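Local coordinates for protein UL16 (Human herpesvirus 5 strain ad169, PDB 2WY3), which helps the virus evade natural killer cells by keeping ULBP1, ULBP2 and related ligands inside the cell and away from the host KLRK1 receptor, at residues B[3-8]-B[44-49]; B[10-15]-B[115-120]; B[65-70]-B[96-101]. One frame throughout, in Å; residues are numbered along the deposited sequence.

Contact 1: B[3-8]-B[44-49]; sequences LGSKSS and TEDEII. With NAG (2-acetamido-2-deoxy-beta-D-glucopyranose), chain K.
The flat carboxylate of Asp-46 faces the 3-8 loop with both oxygens, each working through its syn lone pair. OD1 takes the hydroxyl proton of Ser-5, with OG at 2.7 Å. OD2 takes the amide of Ser-7, N to OD2 being 2.8 Å with an angle of 152° at the hydrogen, and Ser-7 OG is 3.1 Å from OD2. On a CB already pointing toward the loop, chi1 (76°) puts CG of Asp-46 between its backbone N and carbonyl carbon. Ser-5 OG, donating to Asp-46, also accepts the amide of Ser-8, N to OG 3.1 Å, an ST motif within the loop. Water 1 joins Lys-6 N to the carbonyl of Asp-46. Glu-45 leads away from the loop, and its OE1 accepts N2 of the chain K NAG at 2.8 Å.

Beside this, Gly-4 and Ile-48 make a single antiparallel hydrogen-bonded pair, Gly-4 N to Ile-48 O at 3.0 Å and Ile-48 N to Gly-4 O at 2.9 Å. Leu-3 CD1 meets Ile-48 CG2 at 3.9 Å, their side chains crossing at about a right angle. At Gly-4's backbone angles a side chain would press on the carbonyl O of Leu-3, which suits glycine at the corner. Residues 44-47 form a type I turn leading into strand 49-55, Leu-3 packs on Leu-66 of strand 62-68, and Glu-47 forms a salt bridge with Arg-116 of strand 110-118.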
loop_
_atom_site.group_PDB
_atom_site.type_symbol
_atom_site.label_atom_id
_atom_site.label_comp_id
_atom_site.label_asym_id
_atom_site.label_seq_id
_atom_site.Cartn_x
_atom_site.Cartn_y
_atom_site.Cartn_z
ATOM N N LEU B 3 -3.928 22.720 -11.057
ATOM C CA LEU B 3 -3.341 21.390 -11.038
ATOM C C LEU B 3 -2.449 21.274 -12.270
ATOM O O LEU B 3 -2.522 22.111 -13.175
ATOM C CB LEU B 3 -4.440 20.328 -11.130
ATOM C CG LEU B 3 -5.456 20.130 -10.004
ATOM C CD1 LEU B 3 -4.785 19.531 -8.787
ATOM C CD2 LEU B 3 -6.178 21.426 -9.644
ATOM N N GLY B 4 -1.618 20.237 -12.317
ATOM C CA GLY B 4 -0.863 19.942 -13.517
ATOM C C GLY B 4 0.577 20.438 -13.482
ATOM O O GLY B 4 1.122 20.723 -12.419
ATOM N N SER B 5 1.191 20.530 -14.657
ATOM C CA SER B 5 2.618 20.818 -14.750
ATOM C C SER B 5 2.910 22.017 -15.644
ATOM O O SER B 5 2.541 22.020 -16.812
ATOM C CB SER B 5 3.364 19.587 -15.273
ATOM O OG SER B 5 4.634 19.941 -15.791
ATOM N N LYS B 6 3.560 23.038 -15.089
ATOM C CA LYS B 6 3.939 24.195 -15.902
ATOM C C LYS B 6 5.002 23.834 -16.942
ATOM O O LYS B 6 4.978 24.341 -18.059
ATOM C CB LYS B 6 4.429 25.348 -15.031
ATOM C CG LYS B 6 3.336 25.993 -14.185
ATOM C CD LYS B 6 3.886 27.135 -13.346
ATOM C CE LYS B 6 2.762 27.891 -12.650
ATOM N NZ LYS B 6 1.754 28.381 -13.633
ATOM N N SER B 7 5.933 22.957 -16.580
ATOM C CA SER B 7 7.016 22.619 -17.501
ATOM C C SER B 7 6.503 21.839 -18.710
ATOM O O SER B 7 7.067 21.926 -19.794
ATOM C CB SER B 7 8.138 21.855 -16.784
ATOM O OG SER B 7 7.701 20.576 -16.355
ATOM N N SER B 8 5.420 21.091 -18.520
ATOM C CA SER B 8 4.829 20.294 -19.596
ATOM C C SER B 8 3.715 21.058 -20.309
ATOM O O SER B 8 3.006 20.503 -21.155
ATOM C CB SER B 8 4.252 18.988 -19.039
ATOM O OG SER B 8 5.212 18.262 -18.286
ATOM N N THR B 44 6.018 14.339 -12.994
ATOM C CA THR B 44 7.198 15.203 -13.063
ATOM C C THR B 44 7.376 15.990 -11.774
ATOM O O THR B 44 6.444 16.122 -10.992
ATOM C CB THR B 44 7.146 16.192 -14.246
ATOM O OG1 THR B 44 6.006 17.046 -14.105
ATOM C CG2 THR B 44 7.055 15.442 -15.563
ATOM N N GLU B 45 8.577 16.532 -11.570
ATOM C CA GLU B 45 8.889 17.243 -10.336
ATOM C C GLU B 45 7.904 18.358 -10.015
ATOM O O GLU B 45 7.536 18.546 -8.861
ATOM C CB GLU B 45 10.310 17.817 -10.387
ATOM C CG GLU B 45 11.394 16.835 -10.006
ATOM C CD GLU B 45 12.753 17.502 -9.906
ATOM O OE1 GLU B 45 12.820 18.634 -9.379
ATOM O OE2 GLU B 45 13.748 16.896 -10.353
ATOM N N ASP B 46 7.477 19.103 -11.030
ATOM C CA ASP B 46 6.615 20.255 -10.781
ATOM C C ASP B 46 5.126 19.932 -10.883
ATOM O O ASP B 46 4.289 20.805 -10.701
ATOM C CB ASP B 46 6.986 21.423 -11.706
ATOM C CG ASP B 46 6.502 21.222 -13.140
ATOM O OD1 ASP B 46 6.003 20.125 -13.479
ATOM O OD2 ASP B 46 6.622 22.177 -13.935
ATOM N N GLU B 47 4.791 18.672 -11.149
ATOM C CA GLU B 47 3.392 18.326 -11.374
ATOM C C GLU B 47 2.567 18.293 -10.091
ATOM O O GLU B 47 2.902 17.588 -9.130
ATOM C CB GLU B 47 3.251 16.992 -12.112
ATOM C CG GLU B 47 1.802 16.724 -12.544
ATOM C CD GLU B 47 1.645 15.433 -13.326
ATOM O OE1 GLU B 47 2.662 14.743 -13.535
ATOM O OE2 GLU B 47 0.500 15.111 -13.723
ATOM N N ILE B 48 1.476 19.049 -10.093
ATOM C CA ILE B 48 0.528 19.036 -8.999
ATOM C C ILE B 48 -0.567 18.025 -9.277
ATOM O O ILE B 48 -1.276 18.118 -10.293
ATOM C CB ILE B 48 -0.095 20.430 -8.779
ATOM C CG1 ILE B 48 1.016 21.440 -8.481
ATOM C CG2 ILE B 48 -1.125 20.368 -7.669
ATOM C CD1 ILE B 48 0.567 22.893 -8.532
ATOM N N ILE B 49 -0.678 17.043 -8.385
ATOM C CA ILE B 49 -1.742 16.048 -8.438
ATOM C C ILE B 49 -2.478 16.070 -7.091
ATOM O O ILE B 49 -2.045 16.744 -6.156
ATOM C CB ILE B 49 -1.174 14.649 -8.747
ATOM C CG1 ILE B 49 -0.061 14.271 -7.754
ATOM C CG2 ILE B 49 -0.620 14.622 -10.168
ATOM C CD1 ILE B 49 0.418 12.831 -7.919
HETATM C C1 NAG K . 11.880 19.203 -5.670
HETATM C C2 NAG K . 12.414 20.506 -6.270
HETATM C C3 NAG K . 13.935 20.535 -6.240
HETATM C C4 NAG K . 14.396 20.319 -4.811
HETATM C C5 NAG K . 13.837 19.003 -4.283
HETATM C C6 NAG K . 14.238 18.801 -2.828
HETATM C C7 NAG K . 11.117 21.693 -7.939
HETATM C C8 NAG K . 10.854 21.919 -9.397
HETATM N N2 NAG K . 11.941 20.695 -7.630
HETATM O O3 NAG K . 14.417 21.772 -6.712
HETATM O O4 NAG K . 15.805 20.297 -4.775
HETATM O O5 NAG K . 12.426 18.957 -4.385
HETATM O O6 NAG K . 13.943 17.477 -2.448
HETATM O O7 NAG K . 10.582 22.408 -7.092
HETATM O O HOH W 1 3.459 23.076 -12.139
HETATM O O HOH W 2 8.996 19.293 -13.611
HETATM O O HOH W 3 3.802 16.168 -15.909
#

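Contact 2: B[10-15]-B[115-120]. With NAG (2-acetamido-2-deoxy-beta-D-glucopyranose), chain H.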
loop_
_atom_site.group_PDB
_atom_site.type_symbol
_atom_site.label_atom_id
_atom_site.label_comp_id
_atom_site.label_asym_id
_atom_site.label_seq_id
_atom_site.Cartn_x
_atom_site.Cartn_y
_atom_site.Cartn_z
ATOM N N SER B 10 0.937 21.790 -19.260
ATOM C CA SER B 10 -0.331 21.134 -19.006
ATOM C C SER B 10 -0.845 21.525 -17.632
ATOM O O SER B 10 -0.687 20.788 -16.661
ATOM C CB SER B 10 -0.184 19.619 -19.109
ATOM O OG SER B 10 -1.413 18.979 -18.844
ATOM N N THR B 11 -1.449 22.705 -17.555
ATOM C CA THR B 11 -2.000 23.205 -16.305
ATOM C C THR B 11 -3.509 23.311 -16.442
ATOM O O THR B 11 -4.013 23.637 -17.514
ATOM C CB THR B 11 -1.427 24.592 -15.962
ATOM O OG1 THR B 11 -0.004 24.496 -15.808
ATOM C CG2 THR B 11 -2.044 25.122 -14.670
ATOM N N CYS B 12 -4.234 23.024 -15.368
ATOM C CA CYS B 12 -5.668 23.151 -15.427
ATOM C C CYS B 12 -6.216 23.824 -14.170
ATOM O O CYS B 12 -5.734 23.637 -13.062
ATOM C CB CYS B 12 -6.338 21.808 -15.788
ATOM S SG CYS B 12 -6.398 20.440 -14.581
ATOM N N ARG B 13 -7.197 24.693 -14.380
ATOM C CA ARG B 13 -7.828 25.366 -13.248
ATOM C C ARG B 13 -8.939 24.461 -12.724
ATOM O O ARG B 13 -9.856 24.109 -13.463
ATOM C CB ARG B 13 -8.397 26.721 -13.669
ATOM C CG ARG B 13 -9.142 27.464 -12.566
ATOM C CD ARG B 13 -8.193 28.014 -11.521
ATOM N NE ARG B 13 -7.072 28.725 -12.130
ATOM C CZ ARG B 13 -7.121 29.985 -12.552
ATOM N NH1 ARG B 13 -8.243 30.685 -12.437
ATOM N NH2 ARG B 13 -6.048 30.544 -13.094
ATOM N N LEU B 14 -8.855 24.068 -11.458
ATOM C CA LEU B 14 -9.840 23.151 -10.903
ATOM C C LEU B 14 -11.201 23.815 -10.756
ATOM O O LEU B 14 -11.314 24.910 -10.209
ATOM C CB LEU B 14 -9.378 22.597 -9.546
ATOM C CG LEU B 14 -10.401 21.698 -8.854
ATOM C CD1 LEU B 14 -10.620 20.421 -9.668
ATOM C CD2 LEU B 14 -9.951 21.361 -7.438
ATOM N N ASN B 15 -12.232 23.157 -11.267
ATOM C CA ASN B 15 -13.601 23.592 -11.028
ATOM C C ASN B 15 -14.356 22.412 -10.448
ATOM O O ASN B 15 -14.735 21.492 -11.179
ATOM C CB ASN B 15 -14.253 24.058 -12.325
ATOM C CG ASN B 15 -15.668 24.581 -12.115
ATOM O OD1 ASN B 15 -16.359 24.180 -11.176
ATOM N ND2 ASN B 15 -16.103 25.481 -12.992
ATOM N N LEU B 115 -7.137 13.116 -9.047
ATOM C CA LEU B 115 -7.152 14.083 -10.129
ATOM C C LEU B 115 -5.821 14.143 -10.829
ATOM O O LEU B 115 -4.785 13.948 -10.202
ATOM C CB LEU B 115 -7.417 15.488 -9.569
ATOM C CG LEU B 115 -8.676 15.678 -8.720
ATOM C CD1 LEU B 115 -8.795 17.152 -8.311
ATOM C CD2 LEU B 115 -9.898 15.230 -9.497
ATOM N N ARG B 116 -5.866 14.432 -12.124
ATOM C CA ARG B 116 -4.667 14.743 -12.905
ATOM C C ARG B 116 -5.035 15.644 -14.064
ATOM O O ARG B 116 -6.099 15.498 -14.658
ATOM C CB ARG B 116 -4.023 13.474 -13.474
ATOM C CG ARG B 116 -2.554 13.685 -13.875
ATOM C CD ARG B 116 -1.856 12.382 -14.255
ATOM N NE ARG B 116 -0.401 12.599 -14.288
ATOM C CZ ARG B 116 0.500 11.638 -14.426
ATOM N NH1 ARG B 116 0.113 10.372 -14.556
ATOM N NH2 ARG B 116 1.788 11.945 -14.438
ATOM N N CYS B 117 -4.113 16.523 -14.430
ATOM C CA CYS B 117 -4.306 17.393 -15.581
ATOM C C CYS B 117 -3.667 16.772 -16.822
ATOM O O CYS B 117 -2.496 16.409 -16.799
ATOM C CB CYS B 117 -3.685 18.758 -15.292
ATOM S SG CYS B 117 -3.975 19.998 -16.563
ATOM N N GLU B 118 -4.434 16.646 -17.897
ATOM C CA GLU B 118 -3.885 16.139 -19.146
ATOM C C GLU B 118 -4.323 17.067 -20.277
ATOM O O GLU B 118 -5.507 17.383 -20.408
ATOM C CB GLU B 118 -4.346 14.705 -19.411
ATOM C CG GLU B 118 -3.924 14.188 -20.788
ATOM C CD GLU B 118 -4.664 12.928 -21.216
ATOM O OE1 GLU B 118 -5.256 12.246 -20.351
ATOM O OE2 GLU B 118 -4.649 12.615 -22.426
ATOM N N ASN B 119 -3.365 17.524 -21.075
ATOM C CA ASN B 119 -3.672 18.453 -22.155
ATOM C C ASN B 119 -4.504 19.625 -21.655
ATOM O O ASN B 119 -5.390 20.104 -22.361
ATOM C CB ASN B 119 -4.434 17.745 -23.281
ATOM C CG ASN B 119 -3.649 16.609 -23.899
ATOM O OD1 ASN B 119 -2.452 16.454 -23.643
ATOM N ND2 ASN B 119 -4.321 15.802 -24.723
ATOM N N GLY B 120 -4.242 20.069 -20.429
ATOM C CA GLY B 120 -4.947 21.216 -19.890
ATOM C C GLY B 120 -6.406 20.986 -19.533
ATOM O O GLY B 120 -7.165 21.944 -19.366
HETATM C C1 NAG H . -17.522 25.694 -12.828
HETATM C C2 NAG H . -17.640 27.104 -13.410
HETATM C C3 NAG H . -19.090 27.506 -13.652
HETATM C C4 NAG H . -19.836 26.417 -14.406
HETATM C C5 NAG H . -19.649 25.055 -13.751
HETATM C C6 NAG H . -20.249 23.974 -14.640
HETATM C C7 NAG H . -15.963 28.786 -12.932
HETATM C C8 NAG H . -15.353 29.717 -11.925
HETATM N N2 NAG H . -17.007 28.065 -12.526
HETATM O O3 NAG H . -19.128 28.695 -14.408
HETATM O O4 NAG H . -21.210 26.737 -14.439
HETATM O O5 NAG H . -18.280 24.754 -13.563
HETATM O O6 NAG H . -19.529 23.940 -15.856
HETATM O O7 NAG H . -15.503 28.712 -14.071
HETATM O O HOH W 4 -0.122 17.609 -15.915
#
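Ser-10 opens the contact by reaching the turn at 118-120 with its hydroxyl. Its OG is anti to the backbone N (chi1 179°) and accepts a weak, nearly straight bond from the amide of Gly-120, N to OG 3.4 Å with 162° at the hydrogen. Water 4 lies 2.8 Å from Cys-117 O and farther from Ser-10 O, and has more acceptors near it than protons to give. Thr-11 turns its side chain away, but its carbonyl O receives a CA-H contact from Gly-120 CA at 3.5 Å. Asn-119 and Gly-120 both have positive phi, as suits the tight turn that joins strand 110-118 to strand 121-131.

Cys-12 comes next and forms the disulfide with Cys-117. Both cysteines were modelled in two conformers. In one conformer SG of Cys-12 is 3.2 Å from SG of Cys-117, longer than a bonded distance, so the bond geometry of this copy is doubtful. Leu-14 then packs on Leu-115: their CD1 atoms are 4.0 Å apart, with the side chains set roughly perpendicular and Leu-64 of strand 62-68 touching both. At Asn-15 the segment leaves the contact and carries a glycan, its ND2 covalently bonded to C1 of the NAG of chain H at 1.4 Å.

The strand axes come within 6.1 Å at 123°, too steep for the two to pair as sheet neighbours. Chemically, the disulfide is the covalent tie between strand 10-13 and strand 110-118, alongside weak polar bonds and the leucine packing.

Contact 3: B[65-70]-B[96-101]; sequences WLYQND and TKLYTS. With NAG (2-acetamido-2-deoxy-beta-D-glucopyranose), chain K.
Trp-65 and Thr-100 share the hydrogen bond of this buried contact. The indole NE1 donates to Thr-100 OG1 at 2.9 Å, with 157° at the hydrogen, and the oxygen lies only 4° out of the ring plane, at the edge. On the six-membered ring, CZ2 approaches the carbonyl O of Tyr-99 at 3.6 Å, and CH2 touches Leu-98 CD2 at 3.8 Å.

That same Leu-98 methyl serves Tyr-67 as well. CD2 stands over one face of the phenol ring in a CH-pi contact, 4.1 Å from the centroid, so that the leucine is shared by both aromatic side chains. Farther along, Tyr-67 CE1 meets Thr-96 CG2 at 4.0 Å. Water 5 bridges the ends of the two segments: it donates to Asp-70 OD1 at 2.7 Å and lies 2.6 Å from Thr-96 OG1.

In the next shell, Phe-76 packs edge-to-face with the Trp-65 ring, and Asp-70 OD2 forms a salt bridge with Lys-89 of strand 82-89. Asn-69, at the turn after the strand, carries the NAG of chain K on its ND2. Tyr-99 points away from this interior and bonds through OH to an acidic side chain of another protein chain.

Strand 62-68 belongs to the six-stranded sheet and strand 95-102 is the middle of the three-stranded one. The axes of the two short segments come within 9.7 Å, at 156° between their directions, which is consistent with facing sheets of a beta sandwich. Ile-49 and Val-51 of strand 49-55 pack alongside, as do Gln-85 and Asp-86 of strand 82-89.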
loop_
_atom_site.group_PDB
_atom_site.type_symbol
_atom_site.label_atom_id
_atom_site.label_comp_id
_atom_site.label_asym_id
_atom_site.label_seq_id
_atom_site.Cartn_x
_atom_site.Cartn_y
_atom_site.Cartn_z
ATOM N N TRP B 65 -6.888 17.649 -1.142
ATOM C CA TRP B 65 -5.483 17.665 -0.765
ATOM C C TRP B 65 -4.614 17.545 -2.004
ATOM O O TRP B 65 -5.030 16.933 -2.988
ATOM C CB TRP B 65 -5.142 16.627 0.325
ATOM C CG TRP B 65 -5.019 15.143 -0.036
ATOM C CD1 TRP B 65 -6.006 14.196 0.021
ATOM C CD2 TRP B 65 -3.808 14.438 -0.386
ATOM N NE1 TRP B 65 -5.487 12.950 -0.303
ATOM C CE2 TRP B 65 -4.146 13.075 -0.557
ATOM C CE3 TRP B 65 -2.473 14.832 -0.575
ATOM C CZ2 TRP B 65 -3.198 12.100 -0.922
ATOM C CZ3 TRP B 65 -1.530 13.864 -0.945
ATOM C CH2 TRP B 65 -1.904 12.514 -1.116
ATOM N N LEU B 66 -3.435 18.160 -1.965
ATOM C CA LEU B 66 -2.593 18.293 -3.150
ATOM C C LEU B 66 -1.147 17.883 -2.873
ATOM O O LEU B 66 -0.644 18.053 -1.770
ATOM C CB LEU B 66 -2.603 19.742 -3.662
ATOM C CG LEU B 66 -3.949 20.316 -4.119
ATOM C CD1 LEU B 66 -3.800 21.794 -4.452
ATOM C CD2 LEU B 66 -4.490 19.523 -5.316
ATOM N N TYR B 67 -0.496 17.362 -3.911
ATOM C CA TYR B 67 0.844 16.785 -3.814
ATOM C C TYR B 67 1.695 17.324 -4.960
ATOM O O TYR B 67 1.214 17.440 -6.091
ATOM C CB TYR B 67 0.715 15.264 -3.927
ATOM C CG TYR B 67 1.893 14.448 -3.447
ATOM C CD1 TYR B 67 2.672 13.720 -4.344
ATOM C CD2 TYR B 67 2.201 14.373 -2.089
ATOM C CE1 TYR B 67 3.744 12.949 -3.896
ATOM C CE2 TYR B 67 3.249 13.611 -1.644
ATOM C CZ TYR B 67 4.010 12.895 -2.547
ATOM O OH TYR B 67 5.064 12.144 -2.085
ATOM N N GLN B 68 2.943 17.683 -4.670
ATOM C CA GLN B 68 3.856 18.193 -5.692
ATOM C C GLN B 68 5.290 17.954 -5.258
ATOM O O GLN B 68 5.655 18.250 -4.116
ATOM C CB GLN B 68 3.643 19.699 -5.915
ATOM C CG GLN B 68 4.460 20.314 -7.075
ATOM C CD GLN B 68 4.393 21.839 -7.089
ATOM O OE1 GLN B 68 4.198 22.465 -6.047
ATOM N NE2 GLN B 68 4.562 22.442 -8.271
ATOM N N ASN B 69 6.111 17.450 -6.172
ATOM C CA ASN B 69 7.514 17.217 -5.861
ATOM C C ASN B 69 7.650 16.418 -4.564
ATOM O O ASN B 69 8.391 16.796 -3.655
ATOM C CB ASN B 69 8.254 18.551 -5.765
ATOM C CG ASN B 69 9.755 18.394 -5.861
ATOM O OD1 ASN B 69 10.266 17.319 -6.185
ATOM N ND2 ASN B 69 10.468 19.476 -5.599
ATOM N N ASP B 70 6.895 15.323 -4.491
ATOM C CA ASP B 70 6.958 14.372 -3.378
ATOM C C ASP B 70 6.644 14.956 -2.004
ATOM O O ASP B 70 7.093 14.426 -0.987
ATOM C CB ASP B 70 8.316 13.669 -3.353
ATOM C CG ASP B 70 8.620 12.958 -4.655
ATOM O OD1 ASP B 70 7.762 12.172 -5.114
ATOM O OD2 ASP B 70 9.710 13.189 -5.220
ATOM N N THR B 96 4.113 6.920 -8.813
ATOM C CA THR B 96 3.821 7.578 -7.551
ATOM C C THR B 96 2.411 7.168 -7.145
ATOM O O THR B 96 1.506 7.209 -7.959
ATOM C CB THR B 96 3.848 9.108 -7.712
ATOM O OG1 THR B 96 5.153 9.519 -8.137
ATOM C CG2 THR B 96 3.507 9.786 -6.393
ATOM N N LYS B 97 2.226 6.754 -5.897
ATOM C CA LYS B 97 0.880 6.445 -5.425
ATOM C C LYS B 97 0.444 7.499 -4.424
ATOM O O LYS B 97 1.232 7.909 -3.565
ATOM C CB LYS B 97 0.857 5.078 -4.752
ATOM C CG LYS B 97 0.922 3.913 -5.727
ATOM C CD LYS B 97 1.122 2.605 -4.976
ATOM C CE LYS B 97 1.003 1.409 -5.906
ATOM N NZ LYS B 97 1.426 0.166 -5.210
ATOM N N LEU B 98 -0.804 7.943 -4.536
ATOM C CA LEU B 98 -1.381 8.810 -3.518
ATOM C C LEU B 98 -2.283 7.961 -2.624
ATOM O O LEU B 98 -3.208 7.302 -3.110
ATOM C CB LEU B 98 -2.204 9.932 -4.163
ATOM C CG LEU B 98 -1.465 10.972 -5.009
ATOM C CD1 LEU B 98 -2.367 12.170 -5.274
ATOM C CD2 LEU B 98 -0.179 11.418 -4.318
ATOM N N TYR B 99 -2.020 7.985 -1.321
ATOM C CA TYR B 99 -2.794 7.209 -0.357
ATOM C C TYR B 99 -3.705 8.108 0.440
ATOM O O TYR B 99 -3.248 9.083 1.033
ATOM C CB TYR B 99 -1.862 6.510 0.642
ATOM C CG TYR B 99 -1.129 5.327 0.086
ATOM C CD1 TYR B 99 -1.530 4.031 0.402
ATOM C CD2 TYR B 99 -0.033 5.495 -0.754
ATOM C CE1 TYR B 99 -0.857 2.935 -0.097
ATOM C CE2 TYR B 99 0.644 4.396 -1.266
ATOM C CZ TYR B 99 0.221 3.118 -0.929
ATOM O OH TYR B 99 0.874 2.019 -1.433
ATOM N N THR B 100 -4.992 7.779 0.458
ATOM C CA THR B 100 -5.944 8.453 1.327
ATOM C C THR B 100 -6.672 7.394 2.146
ATOM O O THR B 100 -7.497 6.651 1.614
ATOM C CB THR B 100 -6.982 9.261 0.514
ATOM O OG1 THR B 100 -6.299 10.138 -0.405
ATOM C CG2 THR B 100 -7.874 10.082 1.456
ATOM N N SER B 101 -6.350 7.317 3.431
ATOM C CA SER B 101 -7.014 6.385 4.338
ATOM C C SER B 101 -7.602 7.186 5.488
ATOM O O SER B 101 -6.913 7.993 6.100
ATOM C CB SER B 101 -6.011 5.343 4.860
ATOM O OG SER B 101 -6.607 4.484 5.819
HETATM C C1 NAG K . 11.880 19.203 -5.670
HETATM C C2 NAG K . 12.414 20.506 -6.270
HETATM C C3 NAG K . 13.935 20.535 -6.240
HETATM C C4 NAG K . 14.396 20.319 -4.811
HETATM C C5 NAG K . 13.837 19.003 -4.283
HETATM C C6 NAG K . 14.238 18.801 -2.828
HETATM C C7 NAG K . 11.117 21.693 -7.939
HETATM C C8 NAG K . 10.854 21.919 -9.397
HETATM N N2 NAG K . 11.941 20.695 -7.630
HETATM O O3 NAG K . 14.417 21.772 -6.712
HETATM O O4 NAG K . 15.805 20.297 -4.775
HETATM O O5 NAG K . 12.426 18.957 -4.385
HETATM O O6 NAG K . 13.943 17.477 -2.448
HETATM O O7 NAG K . 10.582 22.408 -7.092
HETATM O O HOH W 5 6.342 11.687 -7.333
#

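Overall arrangement
All three contacts lie in the part predicted to be extracellular, an E-set family member consistent with an immunoglobulin-like beta sandwich. Contacts 1 and 2, with centres about 9 Å apart, alternate their segments along the chain and touch through the salt bridge of Glu-47 with Arg-116. Contact 3 follows contact 1 in the chain, its centre about 13 Å away, and the two meet where strand 49-55 pairs with strand 62-68; the NAG on Asn-69 is also hydrogen-bonded to Glu-45. Contacts 2 and 3 do not touch, about 16 Å apart between centres, but both reach the six-stranded sheet. Contacts 1 and 2 thus fasten the N-terminal residues to that sheet, while contact 3 joins it to the three-stranded sheet.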